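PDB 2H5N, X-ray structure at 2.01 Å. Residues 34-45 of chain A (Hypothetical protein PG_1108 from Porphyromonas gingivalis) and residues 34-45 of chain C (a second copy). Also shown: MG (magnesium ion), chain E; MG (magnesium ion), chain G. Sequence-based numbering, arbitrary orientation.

Chain A, residues 34-45: KIKPAEIAVMTR
Chain C 34-45: KIKPAEIAVMTR

Two copies of the same segment pack through an apolar patch made by Ile A35, Pro A37, Ile A40 and Met A43 with their counterparts Ile C35, Pro C37, Ile C40 and Met C43, all with CA-to-CB bonds pointing toward the other stretch. No hydrogen bond crosses between the stretches; the 433 Å² buried in total, both sides summed, is closed by van der Waals contact. At the centre each proline lies against the isoleucine of the partner helix: Ile A40 CG2 sits 3.5 Å from Pro C37 CB, and the reciprocal Pro A37 CB to Ile C40 CG2 distance is 3.8 Å. Both proline rings are C-gamma exo, and the Ile A40 and Ile C40 side chains both adopt m for chi1 and chi2 (-50°/-53° in Ile A40, -41°/-69° in Ile C40).

The backbone register follows this exchange. CA atoms of Pro A37 and Ile C40 are 6.2 Å apart, those of Ile A40 and Pro C37 6.3 Å, and those of Ile A35 and Ile C35 8.3 Å. In each chain residues 34-36 are extended, with phi from -96° to -117° and psi from 98° to 150°; a helix then runs from residue 37 through 45 and onward. The helix axes approach to 9.8 Å, their N-to-C directions 128° apart, with a signed crossing angle of -128°.

Ile A35 and Ile C35 break the symmetry in their rotamers: p,t in Ile A35 (51°, 156°) but m,t in Ile C35 (-62°, 167°). Ile A35 CD1 lies 4.2 Å from Ile C40 CD1 and 4.1 Å from Met C43 CE, while Ile C35 CD1 lies 4.0 Å from Ile A40 CD1. The Ile A35 and Ile C35 side chains approach each other more loosely, Ile A35 CG2 to Ile C35 CG1 being 4.4 Å. Met A43 and Met C43 are both t,t,p, a shape that brings the terminal methyl to the opposing proline ring: Met A43 CE is 3.6 Å from Pro C37 CG, and Met C43 CE is 4.4 Å from Pro A37 CG.

Thr A44 and Thr C44, p in both chains, add their methyls to the contact. Thr A44 CG2 is 3.5 Å from Pro C37 CB, and Thr C44 CG2 is 3.5 Å from Pro A37 CB. Each hydroxyl stays with its own helix: Thr A44 OG1 lies 3.3 Å from Ile A40 O and 3.2 Å from Ala A41 O, within reach of either carbonyl.

Lys A36 and Lys C36 occupy the N-cap positions, their CB atoms directed away from the partner. The first turn is closed by Glu C39 N to Lys C36 O at 2.8 Å and, weakly, by Glu A39 N to Lys A36 O at 3.0 Å. Farther out, the carbonyls of Lys A34 and Lys C34 bind magnesium, with Lys A34 O and Lys C34 O each 2.3 Å from the MG of chains E and G respectively. Water 1 lies 2.4 Å from MG of chain G, accepts from Lys C36 N at 3.0 Å and donates to Glu C39 OE1 at 2.8 Å, tying metal, loop and helix start together.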

# COMPACT_ATOMS: atom_id res chain seq x y z
N LYS A 34 3.02 -3.77 5.56
CA LYS A 34 3.56 -5.12 5.35
C LYS A 34 2.47 -6.08 4.96
O LYS A 34 1.34 -5.96 5.41
CB LYS A 34 4.24 -5.60 6.64
CG LYS A 34 5.60 -4.93 6.86
CD LYS A 34 5.94 -4.78 8.34
CE LYS A 34 6.52 -6.04 8.91
NZ LYS A 34 6.70 -5.94 10.37
N ILE A 35 2.78 -7.06 4.12
CA ILE A 35 1.76 -8.09 3.85
C ILE A 35 2.01 -9.40 4.58
O ILE A 35 3.08 -9.99 4.46
CB ILE A 35 1.51 -8.32 2.34
CG1 ILE A 35 2.80 -8.55 1.58
CG2 ILE A 35 0.74 -7.12 1.76
CD1 ILE A 35 2.63 -9.34 0.25
N LYS A 36 1.03 -9.82 5.37
CA LYS A 36 1.00 -11.14 6.02
C LYS A 36 -0.11 -11.99 5.37
O LYS A 36 -1.29 -11.83 5.71
CB LYS A 36 0.77 -11.00 7.53
CG LYS A 36 1.90 -10.24 8.30
CD LYS A 36 1.64 -10.13 9.83
CE LYS A 36 2.11 -11.38 10.61
NZ LYS A 36 1.69 -11.40 12.04
N PRO A 37 0.26 -12.87 4.41
CA PRO A 37 -0.69 -13.73 3.68
C PRO A 37 -1.70 -14.47 4.58
O PRO A 37 -2.84 -14.65 4.16
CB PRO A 37 0.23 -14.73 2.99
CG PRO A 37 1.45 -13.99 2.75
CD PRO A 37 1.64 -13.07 3.94
N ALA A 38 -1.28 -14.87 5.78
CA ALA A 38 -2.19 -15.48 6.77
C ALA A 38 -3.34 -14.59 7.24
O ALA A 38 -4.47 -15.06 7.37
CB ALA A 38 -1.40 -16.01 7.97
N GLU A 39 -3.06 -13.33 7.54
CA GLU A 39 -4.10 -12.35 7.91
C GLU A 39 -5.12 -12.13 6.76
O GLU A 39 -6.33 -12.01 7.00
CB GLU A 39 -3.46 -11.01 8.24
CG GLU A 39 -2.87 -10.90 9.65
CD GLU A 39 -2.26 -9.52 9.94
OE1 GLU A 39 -2.27 -8.59 9.07
OE2 GLU A 39 -1.75 -9.37 11.07
N ILE A 40 -4.61 -12.05 5.54
CA ILE A 40 -5.43 -11.89 4.32
C ILE A 40 -6.38 -13.09 4.06
O ILE A 40 -7.53 -12.90 3.67
CB ILE A 40 -4.55 -11.60 3.07
CG1 ILE A 40 -3.56 -10.45 3.33
CG2 ILE A 40 -5.44 -11.36 1.81
CD1 ILE A 40 -4.21 -9.17 3.85
N ALA A 41 -5.89 -14.30 4.29
CA ALA A 41 -6.72 -15.50 4.17
C ALA A 41 -7.86 -15.57 5.21
O ALA A 41 -8.99 -15.96 4.87
CB ALA A 41 -5.83 -16.74 4.27
N VAL A 42 -7.57 -15.22 6.47
CA VAL A 42 -8.61 -15.13 7.52
C VAL A 42 -9.62 -14.07 7.13
O VAL A 42 -10.84 -14.29 7.23
CB VAL A 42 -8.02 -14.78 8.91
CG1 VAL A 42 -9.12 -14.66 9.99
CG2 VAL A 42 -7.01 -15.84 9.35
N MET A 43 -9.10 -12.94 6.61
CA MET A 43 -9.96 -11.85 6.11
C MET A 43 -10.97 -12.39 5.08
O MET A 43 -12.18 -12.18 5.20
CB MET A 43 -9.10 -10.70 5.54
CG MET A 43 -9.85 -9.37 5.13
SD MET A 43 -8.81 -8.19 4.24
CE MET A 43 -8.89 -8.92 2.64
N THR A 44 -10.49 -13.07 4.05
CA THR A 44 -11.44 -13.51 3.04
C THR A 44 -12.30 -14.69 3.53
O THR A 44 -13.47 -14.74 3.22
CB THR A 44 -10.76 -13.83 1.72
OG1 THR A 44 -9.67 -14.71 1.97
CG2 THR A 44 -10.22 -12.52 1.06
N ARG A 45 -11.73 -15.62 4.28
CA ARG A 45 -12.49 -16.80 4.76
C ARG A 45 -13.63 -16.34 5.68
O ARG A 45 -14.78 -16.70 5.47
CB ARG A 45 -11.57 -17.79 5.48
CG ARG A 45 -12.23 -19.09 5.89
CD ARG A 45 -11.20 -19.98 6.58
NE ARG A 45 -10.87 -19.50 7.93
CZ ARG A 45 -9.66 -19.11 8.35
NH1 ARG A 45 -8.59 -19.14 7.53
NH2 ARG A 45 -9.50 -18.69 9.61
N LYS C 34 -2.32 -1.64 -3.39
CA LYS C 34 -3.56 -2.31 -3.03
C LYS C 34 -3.28 -3.78 -2.76
O LYS C 34 -2.35 -4.37 -3.32
CB LYS C 34 -4.61 -2.18 -4.15
CG LYS C 34 -5.10 -0.74 -4.41
CD LYS C 34 -5.85 -0.65 -5.73
CE LYS C 34 -5.81 0.76 -6.34
NZ LYS C 34 -4.49 1.11 -6.99
N ILE C 35 -4.07 -4.37 -1.88
CA ILE C 35 -4.06 -5.82 -1.65
C ILE C 35 -5.17 -6.39 -2.49
O ILE C 35 -6.30 -5.91 -2.41
CB ILE C 35 -4.36 -6.16 -0.17
CG1 ILE C 35 -3.29 -5.58 0.75
CG2 ILE C 35 -4.52 -7.69 0.07
CD1 ILE C 35 -3.67 -5.59 2.21
N LYS C 36 -4.85 -7.39 -3.31
CA LYS C 36 -5.84 -8.19 -4.03
C LYS C 36 -5.67 -9.60 -3.46
O LYS C 36 -4.71 -10.29 -3.82
CB LYS C 36 -5.58 -8.16 -5.56
CG LYS C 36 -6.69 -8.75 -6.43
CD LYS C 36 -6.49 -8.40 -7.92
CE LYS C 36 -7.80 -8.45 -8.70
NZ LYS C 36 -7.67 -9.15 -10.04
N PRO C 37 -6.57 -10.03 -2.54
CA PRO C 37 -6.35 -11.33 -1.89
C PRO C 37 -6.20 -12.49 -2.86
O PRO C 37 -5.44 -13.39 -2.58
CB PRO C 37 -7.60 -11.48 -0.98
CG PRO C 37 -8.02 -10.09 -0.69
CD PRO C 37 -7.79 -9.37 -2.02
N ALA C 38 -6.93 -12.49 -3.98
CA ALA C 38 -6.73 -13.53 -4.98
C ALA C 38 -5.21 -13.68 -5.31
O ALA C 38 -4.68 -14.79 -5.36
CB ALA C 38 -7.53 -13.23 -6.24
N GLU C 39 -4.50 -12.57 -5.44
CA GLU C 39 -3.12 -12.62 -5.89
C GLU C 39 -2.20 -13.15 -4.80
O GLU C 39 -1.24 -13.88 -5.08
CB GLU C 39 -2.63 -11.23 -6.32
CG GLU C 39 -3.37 -10.62 -7.46
CD GLU C 39 -2.86 -9.24 -7.82
OE1 GLU C 39 -2.09 -8.64 -7.03
OE2 GLU C 39 -3.22 -8.73 -8.89
N ILE C 40 -2.48 -12.77 -3.55
CA ILE C 40 -1.67 -13.22 -2.43
C ILE C 40 -1.86 -14.74 -2.19
O ILE C 40 -0.92 -15.42 -1.82
CB ILE C 40 -1.99 -12.43 -1.12
CG1 ILE C 40 -2.20 -10.91 -1.38
CG2 ILE C 40 -1.02 -12.81 -0.00
CD1 ILE C 40 -0.97 -10.12 -1.77
N ALA C 41 -3.08 -15.23 -2.36
CA ALA C 41 -3.36 -16.67 -2.29
C ALA C 41 -2.60 -17.50 -3.36
O ALA C 41 -2.11 -18.60 -3.06
CB ALA C 41 -4.83 -16.92 -2.43
N VAL C 42 -2.57 -17.02 -4.60
CA VAL C 42 -1.83 -17.75 -5.64
C VAL C 42 -0.31 -17.68 -5.35
O VAL C 42 0.42 -18.69 -5.48
CB VAL C 42 -2.15 -17.23 -7.09
CG1 VAL C 42 -1.24 -17.92 -8.10
CG2 VAL C 42 -3.60 -17.48 -7.43
N MET C 43 0.15 -16.49 -4.97
CA MET C 43 1.54 -16.25 -4.59
C MET C 43 2.05 -17.31 -3.60
O MET C 43 3.04 -17.98 -3.88
CB MET C 43 1.73 -14.81 -4.05
CG MET C 43 3.17 -14.45 -3.72
SD MET C 43 3.36 -12.83 -2.93
CE MET C 43 2.48 -13.13 -1.40
N THR C 44 1.33 -17.52 -2.50
CA THR C 44 1.73 -18.48 -1.47
C THR C 44 1.50 -19.96 -1.83
O THR C 44 2.28 -20.83 -1.40
CB THR C 44 1.05 -18.19 -0.13
OG1 THR C 44 -0.37 -18.31 -0.29
CG2 THR C 44 1.41 -16.80 0.39
N ARG C 45 0.45 -20.26 -2.61
CA ARG C 45 0.13 -21.67 -2.93
C ARG C 45 1.08 -22.22 -3.98
O ARG C 45 1.68 -23.27 -3.80
CB ARG C 45 -1.31 -21.80 -3.46
CG ARG C 45 -1.88 -23.25 -3.56
CD ARG C 45 -3.29 -23.25 -4.17
NE ARG C 45 -3.31 -22.62 -5.51
CZ ARG C 45 -4.08 -21.59 -5.92
NH1 ARG C 45 -4.95 -20.99 -5.11
NH2 ARG C 45 -3.98 -21.17 -7.17
MG MG E . 0.32 -5.41 7.43
MG MG G . -1.69 -5.00 -5.40
O HOH W 1 -2.16 -7.23 -4.59